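Local coordinates for protein RNA polymerase II subunit A C-terminal domain phosphatase SSU72 (Homo sapiens, PDB 4H3K) that dephosphorylates phosphoserine and phosphothreonine in the C-terminal domain of RNA polymerase II, acting in RNA processing, transcription termination and pre-mRNA polyadenylation, at residues F125-V139 and Q152-N164. The protein carries 1 engineered substitution. Numbering follows the deposited sequence.
Sequences FDLILTCEERVYDQV and QPVHVVNVDIQDN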
ATOM      1  N   PHE B 125       3.046  -5.971  -4.852  1.00 29.09           N
ATOM      2  CA  PHE B 125       4.504  -5.938  -4.767  1.00 26.62           C
ATOM      3  C   PHE B 125       4.987  -5.260  -3.481  1.00 25.50           C
ATOM      4  O   PHE B 125       4.242  -4.533  -2.812  1.00 24.88           O
ATOM      5  CB  PHE B 125       5.054  -5.209  -6.000  1.00 26.34           C
ATOM      6  CG  PHE B 125       4.582  -5.815  -7.275  1.00 25.30           C
ATOM      7  CD1 PHE B 125       5.171  -6.986  -7.750  1.00 26.83           C
ATOM      8  CD2 PHE B 125       3.493  -5.294  -7.939  1.00 23.71           C
ATOM      9  CE1 PHE B 125       4.725  -7.578  -8.914  1.00 26.41           C
ATOM     10  CE2 PHE B 125       3.011  -5.909  -9.108  1.00 26.75           C
ATOM     11  CZ  PHE B 125       3.638  -7.047  -9.589  1.00 25.06           C
ATOM     12  N   ASP B 126       6.231  -5.530  -3.147  1.00 25.31           N
ATOM     13  CA  ASP B 126       6.932  -4.818  -2.091  1.00 25.45           C
ATOM     14  C   ASP B 126       7.517  -3.543  -2.667  1.00 24.36           C
ATOM     15  O   ASP B 126       7.580  -2.511  -1.991  1.00 24.56           O
ATOM     16  CB  ASP B 126       8.087  -5.684  -1.565  1.00 25.99           C
ATOM     17  CG  ASP B 126       7.593  -6.997  -0.928  1.00 29.38           C
ATOM     18  OD1 ASP B 126       6.640  -6.949  -0.142  1.00 30.24           O
ATOM     19  OD2 ASP B 126       8.182  -8.053  -1.195  1.00 31.59           O
ATOM     20  N   LEU B 127       7.982  -3.636  -3.917  1.00 22.92           N
ATOM     21  CA  LEU B 127       8.789  -2.570  -4.517  1.00 21.48           C
ATOM     22  C   LEU B 127       8.493  -2.479  -5.989  1.00 20.34           C
ATOM     23  O   LEU B 127       8.498  -3.496  -6.684  1.00 20.27           O
ATOM     24  CB  LEU B 127      10.281  -2.835  -4.301  1.00 21.65           C
ATOM     25  CG  LEU B 127      11.256  -1.900  -5.030  1.00 22.00           C
ATOM     26  CD1 LEU B 127      11.081  -0.452  -4.497  1.00 19.88           C
ATOM     27  CD2 LEU B 127      12.701  -2.382  -4.872  1.00 21.55           C
ATOM     28  N   ILE B 128       8.177  -1.265  -6.447  1.00 18.75           N
ATOM     29  CA  ILE B 128       7.925  -1.033  -7.866  1.00 19.55           C
ATOM     30  C   ILE B 128       8.998  -0.076  -8.344  1.00 20.41           C
ATOM     31  O   ILE B 128       9.129   1.011  -7.805  1.00 20.81           O
ATOM     32  CB  ILE B 128       6.505  -0.451  -8.141  1.00 19.04           C
ATOM     33  CG1 ILE B 128       5.397  -1.408  -7.604  1.00 18.50           C
ATOM     34  CG2 ILE B 128       6.360  -0.113  -9.641  1.00 17.16           C
ATOM     35  CD1 ILE B 128       3.915  -0.784  -7.581  1.00 18.21           C
ATOM     36  N   LEU B 129       9.752  -0.480  -9.360  1.00 21.20           N
ATOM     37  CA  LEU B 129      10.787   0.357  -9.931  1.00 21.76           C
ATOM     38  C   LEU B 129      10.346   0.828 -11.297  1.00 21.98           C
ATOM     39  O   LEU B 129       9.963   0.005 -12.139  1.00 23.15           O
ATOM     40  CB  LEU B 129      12.064  -0.439 -10.070  1.00 23.11           C
ATOM     41  CG  LEU B 129      12.619  -0.808  -8.684  1.00 26.62           C
ATOM     42  CD1 LEU B 129      13.318  -2.097  -8.736  1.00 31.96           C
ATOM     43  CD2 LEU B 129      13.578   0.268  -8.257  1.00 30.15           C
ATOM     44  N   THR B 130      10.429   2.135 -11.533  1.00 20.97           N
ATOM     45  CA  THR B 130      10.052   2.693 -12.824  1.00 21.26           C
ATOM     46  C   THR B 130      11.298   3.207 -13.514  1.00 22.34           C
ATOM     47  O   THR B 130      12.281   3.552 -12.851  1.00 21.98           O
ATOM     48  CB  THR B 130       8.970   3.805 -12.683  1.00 21.96           C
ATOM     49  OG1 THR B 130       9.496   4.903 -11.926  1.00 20.57           O
ATOM     50  CG2 THR B 130       7.739   3.250 -11.930  1.00 22.28           C
ATOM     51  N   CYS B 131      11.262   3.260 -14.853  1.00 22.78           N
ATOM     52  CA  CYS B 131      12.453   3.518 -15.650  1.00 23.67           C
ATOM     53  C   CYS B 131      12.519   4.934 -16.239  1.00 23.32           C
ATOM     54  O   CYS B 131      13.432   5.223 -16.974  1.00 24.44           O
ATOM     55  CB  CYS B 131      12.597   2.453 -16.757  1.00 23.78           C
ATOM     56  SG  CYS B 131      12.672   0.755 -16.079  1.00 29.45           S
ATOM     57  N   GLU B 132      11.542   5.792 -15.914  1.00 23.39           N
ATOM     58  CA  GLU B 132      11.582   7.216 -16.198  1.00 23.64           C
ATOM     59  C   GLU B 132      10.451   7.935 -15.508  1.00 23.73           C
ATOM     60  O   GLU B 132       9.421   7.337 -15.177  1.00 20.97           O
ATOM     61  CB  GLU B 132      11.580   7.555 -17.714  1.00 25.36           C
ATOM     62  CG  GLU B 132      10.291   7.288 -18.427  1.00 26.55           C
ATOM     63  CD  GLU B 132      10.361   7.777 -19.884  1.00 31.81           C
ATOM     64  OE1 GLU B 132      10.908   7.048 -20.713  1.00 31.65           O
ATOM     65  OE2 GLU B 132       9.917   8.900 -20.160  1.00 32.45           O
ATOM     66  N   GLU B 133      10.652   9.232 -15.272  1.00 23.77           N
ATOM     67  CA  GLU B 133       9.734   9.969 -14.411  1.00 25.00           C
ATOM     68  C   GLU B 133       8.278   9.973 -14.908  1.00 24.93           C
ATOM     69  O   GLU B 133       7.335   9.916 -14.108  1.00 23.21           O
ATOM     70  CB  GLU B 133      10.251  11.398 -14.196  1.00 25.80           C
ATOM     71  CG  GLU B 133       9.458  12.125 -13.170  1.00 27.85           C
ATOM     72  CD  GLU B 133       9.968  13.528 -12.916  1.00 31.52           C
ATOM     73  OE1 GLU B 133      11.064  13.836 -13.390  1.00 32.29           O
ATOM     74  OE2 GLU B 133       9.273  14.320 -12.244  1.00 35.07           O
ATOM     75  N   ARG B 134       8.089  10.030 -16.225  1.00 25.04           N
ATOM     76  CA  ARG B 134       6.723   9.963 -16.787  1.00 25.76           C
ATOM     77  C   ARG B 134       6.020   8.642 -16.401  1.00 23.87           C
ATOM     78  O   ARG B 134       4.812   8.609 -16.203  1.00 22.76           O
ATOM     79  CB  ARG B 134       6.812  10.078 -18.328  1.00 27.38           C
ATOM     80  CG  ARG B 134       5.490  10.159 -19.095  1.00 35.48           C
ATOM     81  CD  ARG B 134       5.634   9.590 -20.565  1.00 45.24           C
ATOM     82  NE  ARG B 134       5.673   8.110 -20.558  1.00 50.51           N
ATOM     83  CZ  ARG B 134       4.738   7.300 -21.069  1.00 52.72           C
ATOM     84  NH1 ARG B 134       3.674   7.789 -21.709  1.00 56.94           N
ATOM     85  NH2 ARG B 134       4.866   5.988 -20.944  1.00 51.07           N
ATOM     86  N   VAL B 135       6.777   7.550 -16.379  1.00 21.65           N
ATOM     87  CA  VAL B 135       6.249   6.229 -16.041  1.00 21.40           C
ATOM     88  C   VAL B 135       5.951   6.201 -14.530  1.00 21.12           C
ATOM     89  O   VAL B 135       4.897   5.706 -14.103  1.00 20.81           O
ATOM     90  CB  VAL B 135       7.250   5.116 -16.423  1.00 19.85           C
ATOM     91  CG1 VAL B 135       6.848   3.775 -15.807  1.00 20.91           C
ATOM     92  CG2 VAL B 135       7.370   5.010 -17.943  1.00 20.72           C
ATOM     93  N   TYR B 136       6.872   6.759 -13.738  1.00 20.61           N
ATOM     94  CA  TYR B 136       6.650   6.955 -12.278  1.00 21.43           C
ATOM     95  C   TYR B 136       5.307   7.704 -12.028  1.00 21.51           C
ATOM     96  O   TYR B 136       4.488   7.293 -11.198  1.00 20.22           O
ATOM     97  CB  TYR B 136       7.821   7.756 -11.743  1.00 20.90           C
ATOM     98  CG  TYR B 136       7.823   8.115 -10.268  1.00 22.56           C
ATOM     99  CD1 TYR B 136       8.373   7.245  -9.322  1.00 21.79           C
ATOM    100  CD2 TYR B 136       7.325   9.350  -9.833  1.00 22.23           C
ATOM    101  CE1 TYR B 136       8.441   7.598  -7.965  1.00 21.67           C
ATOM    102  CE2 TYR B 136       7.399   9.722  -8.478  1.00 22.28           C
ATOM    103  CZ  TYR B 136       7.941   8.829  -7.558  1.00 21.81           C
ATOM    104  OH  TYR B 136       8.023   9.197  -6.251  1.00 19.30           O
ATOM    105  N   ASP B 137       5.104   8.817 -12.731  1.00 22.64           N
ATOM    106  CA  ASP B 137       3.858   9.602 -12.586  1.00 23.75           C
ATOM    107  C   ASP B 137       2.626   8.751 -12.909  1.00 23.20           C
ATOM    108  O   ASP B 137       1.608   8.847 -12.238  1.00 23.76           O
ATOM    109  CB  ASP B 137       3.850  10.835 -13.502  1.00 24.74           C
ATOM    110  CG  ASP B 137       4.820  11.887 -13.057  1.00 28.24           C
ATOM    111  OD1 ASP B 137       5.213  11.900 -11.859  1.00 26.80           O
ATOM    112  OD2 ASP B 137       5.206  12.706 -13.912  1.00 26.97           O
ATOM    113  N   GLN B 138       2.728   7.909 -13.926  1.00 23.31           N
ATOM    114  CA  GLN B 138       1.595   7.093 -14.356  1.00 24.96           C
ATOM    115  C   GLN B 138       1.311   5.995 -13.339  1.00 23.90           C
ATOM    116  O   GLN B 138       0.146   5.717 -12.997  1.00 22.65           O
ATOM    117  CB  GLN B 138       1.852   6.520 -15.765  1.00 25.08           C
ATOM    118  CG  GLN B 138       1.705   7.621 -16.844  1.00 31.39           C
ATOM    119  CD  GLN B 138       2.040   7.177 -18.259  1.00 37.28           C
ATOM    120  OE1 GLN B 138       3.059   6.511 -18.521  1.00 39.38           O
ATOM    121  NE2 GLN B 138       1.182   7.568 -19.193  1.00 40.93           N
ATOM    122  N   VAL B 139       2.373   5.372 -12.850  1.00 22.13           N
ATOM    123  CA  VAL B 139       2.204   4.349 -11.831  1.00 22.90           C
ATOM    124  C   VAL B 139       1.538   4.947 -10.588  1.00 23.13           C
ATOM    125  O   VAL B 139       0.583   4.387 -10.039  1.00 23.59           O
ATOM    126  CB  VAL B 139       3.580   3.730 -11.410  1.00 22.93           C
ATOM    127  CG1 VAL B 139       3.445   3.025 -10.058  1.00 21.00           C
ATOM    128  CG2 VAL B 139       4.092   2.764 -12.526  1.00 22.85           C
ATOM    129  N   GLN B 152      -1.748  -1.604   3.227  1.00 25.95           N
ATOM    130  CA  GLN B 152      -0.369  -2.107   3.089  1.00 26.21           C
ATOM    131  C   GLN B 152       0.404  -1.238   2.062  1.00 24.63           C
ATOM    132  O   GLN B 152      -0.057  -1.058   0.922  1.00 23.05           O
ATOM    133  CB  GLN B 152      -0.387  -3.580   2.637  1.00 27.47           C
ATOM    134  CG  GLN B 152       0.961  -4.086   2.146  1.00 31.83           C
ATOM    135  CD  GLN B 152       0.926  -5.554   1.685  1.00 38.73           C
ATOM    136  OE1 GLN B 152       0.086  -6.342   2.136  1.00 42.47           O
ATOM    137  NE2 GLN B 152       1.842  -5.920   0.781  1.00 40.78           N
ATOM    138  N   PRO B 153       1.573  -0.686   2.461  1.00 24.28           N
ATOM    139  CA  PRO B 153       2.323   0.208   1.555  1.00 22.43           C
ATOM    140  C   PRO B 153       3.089  -0.528   0.489  1.00 22.13           C
ATOM    141  O   PRO B 153       3.507  -1.675   0.699  1.00 21.67           O
ATOM    142  CB  PRO B 153       3.283   0.958   2.480  1.00 23.39           C
ATOM    143  CG  PRO B 153       3.445   0.035   3.685  1.00 25.09           C
ATOM    144  CD  PRO B 153       2.066  -0.611   3.850  1.00 24.18           C
ATOM    145  N   VAL B 154       3.198   0.100  -0.678  1.00 19.95           N
ATOM    146  CA  VAL B 154       4.125  -0.344  -1.701  1.00 19.88           C
ATOM    147  C   VAL B 154       5.065   0.826  -2.041  1.00 19.23           C
ATOM    148  O   VAL B 154       4.626   1.943  -2.291  1.00 19.69           O
ATOM    149  CB  VAL B 154       3.439  -1.008  -2.971  1.00 20.03           C
ATOM    150  CG1 VAL B 154       2.414  -0.075  -3.646  1.00 20.63           C
ATOM    151  CG2 VAL B 154       4.497  -1.488  -3.991  1.00 17.97           C
ATOM    152  N   HIS B 155       6.366   0.557  -1.987  1.00 18.84           N
ATOM    153  CA  HIS B 155       7.391   1.548  -2.300  1.00 19.55           C
ATOM    154  C   HIS B 155       7.599   1.634  -3.796  1.00 19.56           C
ATOM    155  O   HIS B 155       7.721   0.598  -4.472  1.00 20.64           O
ATOM    156  CB  HIS B 155       8.688   1.185  -1.546  1.00 19.65           C
ATOM    157  CG  HIS B 155       8.622   1.570  -0.107  1.00 19.04           C
ATOM    158  ND1 HIS B 155       7.850   0.887   0.807  1.00 21.11           N
ATOM    159  CD2 HIS B 155       9.093   2.665   0.544  1.00 15.92           C
ATOM    160  CE1 HIS B 155       7.916   1.496   1.979  1.00 18.04           C
ATOM    161  NE2 HIS B 155       8.687   2.565   1.847  1.00 22.43           N
ATOM    162  N   VAL B 156       7.585   2.864  -4.314  1.00 18.68           N
ATOM    163  CA  VAL B 156       7.754   3.101  -5.728  1.00 18.53           C
ATOM    164  C   VAL B 156       9.010   3.987  -5.893  1.00 18.84           C
ATOM    165  O   VAL B 156       9.111   5.067  -5.292  1.00 18.19           O
ATOM    166  CB  VAL B 156       6.518   3.825  -6.339  1.00 18.10           C
ATOM    167  CG1 VAL B 156       6.725   4.022  -7.842  1.00 19.20           C
ATOM    168  CG2 VAL B 156       5.190   3.056  -6.048  1.00 17.59           C
ATOM    169  N   VAL B 157       9.964   3.504  -6.681  1.00 19.63           N
ATOM    170  CA  VAL B 157      11.235   4.197  -6.868  1.00 19.76           C
ATOM    171  C   VAL B 157      11.449   4.382  -8.357  1.00 21.21           C
ATOM    172  O   VAL B 157      11.266   3.439  -9.148  1.00 22.57           O
ATOM    173  CB  VAL B 157      12.412   3.429  -6.243  1.00 19.34           C
ATOM    174  CG1 VAL B 157      13.760   4.087  -6.575  1.00 17.49           C
ATOM    175  CG2 VAL B 157      12.206   3.286  -4.682  1.00 18.30           C
ATOM    176  N   ASN B 158      11.859   5.590  -8.733  1.00 21.94           N
ATOM    177  CA  ASN B 158      12.226   5.868 -10.123  1.00 22.63           C
ATOM    178  C   ASN B 158      13.716   5.956 -10.335  1.00 23.07           C
ATOM    179  O   ASN B 158      14.411   6.534  -9.493  1.00 23.06           O
ATOM    180  CB  ASN B 158      11.612   7.192 -10.588  1.00 21.47           C
ATOM    181  CG  ASN B 158      11.805   7.426 -12.063  1.00 24.56           C
ATOM    182  OD1 ASN B 158      11.279   6.677 -12.904  1.00 23.42           O
ATOM    183  ND2 ASN B 158      12.591   8.450 -12.397  1.00 22.62           N
ATOM    184  N   VAL B 159      14.189   5.422 -11.469  1.00 23.99           N
ATOM    185  CA  VAL B 159      15.512   5.793 -12.018  1.00 27.24           C
ATOM    186  C   VAL B 159      15.319   6.151 -13.480  1.00 27.04           C
ATOM    187  O   VAL B 159      14.797   5.339 -14.215  1.00 26.37           O
ATOM    188  CB  VAL B 159      16.521   4.628 -12.175  1.00 28.00           C
ATOM    189  CG1 VAL B 159      17.989   5.183 -12.204  1.00 32.69           C
ATOM    190  CG2 VAL B 159      16.305   3.508 -11.248  1.00 31.50           C
ATOM    191  N   ASP B 160      15.759   7.333 -13.909  1.00 28.55           N
ATOM    192  CA  ASP B 160      15.702   7.677 -15.319  1.00 28.74           C
ATOM    193  C   ASP B 160      16.674   6.832 -16.143  1.00 27.95           C
ATOM    194  O   ASP B 160      17.887   6.951 -16.019  1.00 28.19           O
ATOM    195  CB  ASP B 160      15.932   9.166 -15.570  1.00 30.22           C
ATOM    196  CG  ASP B 160      14.665  10.008 -15.367  1.00 33.62           C
ATOM    197  OD1 ASP B 160      13.582   9.477 -15.058  1.00 29.45           O
ATOM    198  OD2 ASP B 160      14.770  11.235 -15.512  1.00 40.32           O
ATOM    199  N   ILE B 161      16.119   5.975 -17.001  1.00 26.68           N
ATOM    200  CA  ILE B 161      16.939   5.180 -17.904  1.00 25.99           C
ATOM    201  C   ILE B 161      16.561   5.486 -19.349  1.00 27.15           C
ATOM    202  O   ILE B 161      15.390   5.372 -19.727  1.00 25.36           O
ATOM    203  CB  ILE B 161      16.766   3.664 -17.645  1.00 24.83           C
ATOM    204  CG1 ILE B 161      17.153   3.293 -16.198  1.00 23.75           C
ATOM    205  CG2 ILE B 161      17.569   2.839 -18.702  1.00 24.64           C
ATOM    206  CD1 ILE B 161      16.458   1.949 -15.710  1.00 23.23           C
ATOM    207  N   GLN B 162      17.552   5.830 -20.171  1.00 29.58           N
ATOM    208  CA  GLN B 162      17.289   6.105 -21.587  1.00 32.80           C
ATOM    209  C   GLN B 162      16.831   4.844 -22.317  1.00 32.65           C
ATOM    210  O   GLN B 162      17.326   3.729 -22.063  1.00 31.62           O
ATOM    211  CB  GLN B 162      18.525   6.702 -22.263  1.00 34.46           C
ATOM    212  CG  GLN B 162      18.817   8.132 -21.807  1.00 39.82           C
ATOM    213  CD  GLN B 162      19.742   8.891 -22.757  1.00 50.03           C
ATOM    214  OE1 GLN B 162      20.747   8.343 -23.253  1.00 53.35           O
ATOM    215  NE2 GLN B 162      19.421  10.169 -23.003  1.00 52.07           N
ATOM    216  N   ASP B 163      15.907   5.029 -23.243  1.00 33.21           N
ATOM    217  CA  ASP B 163      15.342   3.905 -23.947  1.00 34.21           C
ATOM    218  C   ASP B 163      16.212   3.483 -25.149  1.00 35.73           C
ATOM    219  O   ASP B 163      15.848   3.727 -26.302  1.00 35.91           O
ATOM    220  CB  ASP B 163      13.903   4.197 -24.378  1.00 34.33           C
ATOM    221  CG  ASP B 163      13.193   2.962 -24.890  1.00 34.93           C
ATOM    222  OD1 ASP B 163      13.834   1.892 -25.077  1.00 37.24           O
ATOM    223  OD2 ASP B 163      11.988   3.048 -25.134  1.00 37.66           O
ATOM    224  N   ASN B 164      17.365   2.873 -24.875  1.00 35.65           N
ATOM    225  CA  ASN B 164      18.151   2.183 -25.913  1.00 36.74           C
ATOM    226  C   ASN B 164      18.755   0.941 -25.258  1.00 36.66           C
ATOM    227  O   ASN B 164      18.738   0.845 -24.018  1.00 34.56           O
ATOM    228  CB  ASN B 164      19.227   3.100 -26.519  1.00 38.18           C
ATOM    229  CG  ASN B 164      20.232   3.592 -25.486  1.00 40.52           C
ATOM    230  OD1 ASN B 164      20.967   2.804 -24.888  1.00 42.42           O
ATOM    231  ND2 ASN B 164      20.275   4.905 -25.285  1.00 44.21           N
TER
HETATM  232  O   HOH W   1       3.543  -4.090  -0.274  1.00 30.04           O
HETATM  233  O   HOH W   2       6.539  -2.336   0.562  1.00 28.12           O
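Phe125 meets Val154 at the start of the pairing, its O 3.3 Å from Val154 CG2, while a water donates to Phe125 O and Pro153 O and accepts from Gln152 NE2. From Asp126 onward strands 127-130 and 153-159 run parallel, 20° apart. Leu127 crosses Val157, its CD1 3.9 Å from Val157 CG2, on the face packed by helices 165-184 and 188-203. Ile128 brackets the register: its N donates to His155 O and its O accepts from Val157 N at 2.9 Å. With CG1 anti to the carbonyl carbon (chi1 -59°), Ile128 lays CD1 against Val154 CG2 on the other face. Leu129 lies alongside Val157 and points the same way, its CD2 3.9 Å from Val157 CB. Thr130 crosses Asn158 at about a right angle, its OG1 3.4 Å from Asn158 CB. Beyond the strand, Cys131 O accepts from Ile161 N at 2.8 Å, with the donor 36° out of the carbonyl plane. Glu132 precedes helix 133-145 at its N-cap position, and Glu133 N makes a weak, bent bond to Asp160 OD1. Tyr136 brings ring atom CD1 to 3.5 Å from Asn158 CB; replacing Asn158 by an alanine would probably leave a gap between Thr130 and the start of the helix. Val139 slides past Val156, CG1 to CG1 4.1 Å. The contacts lie within a right-handed beta-alpha-beta crossover in which backbone bonds set the register, apolar branches pack on both faces, and polar groups concentrate where strand gives way to helix.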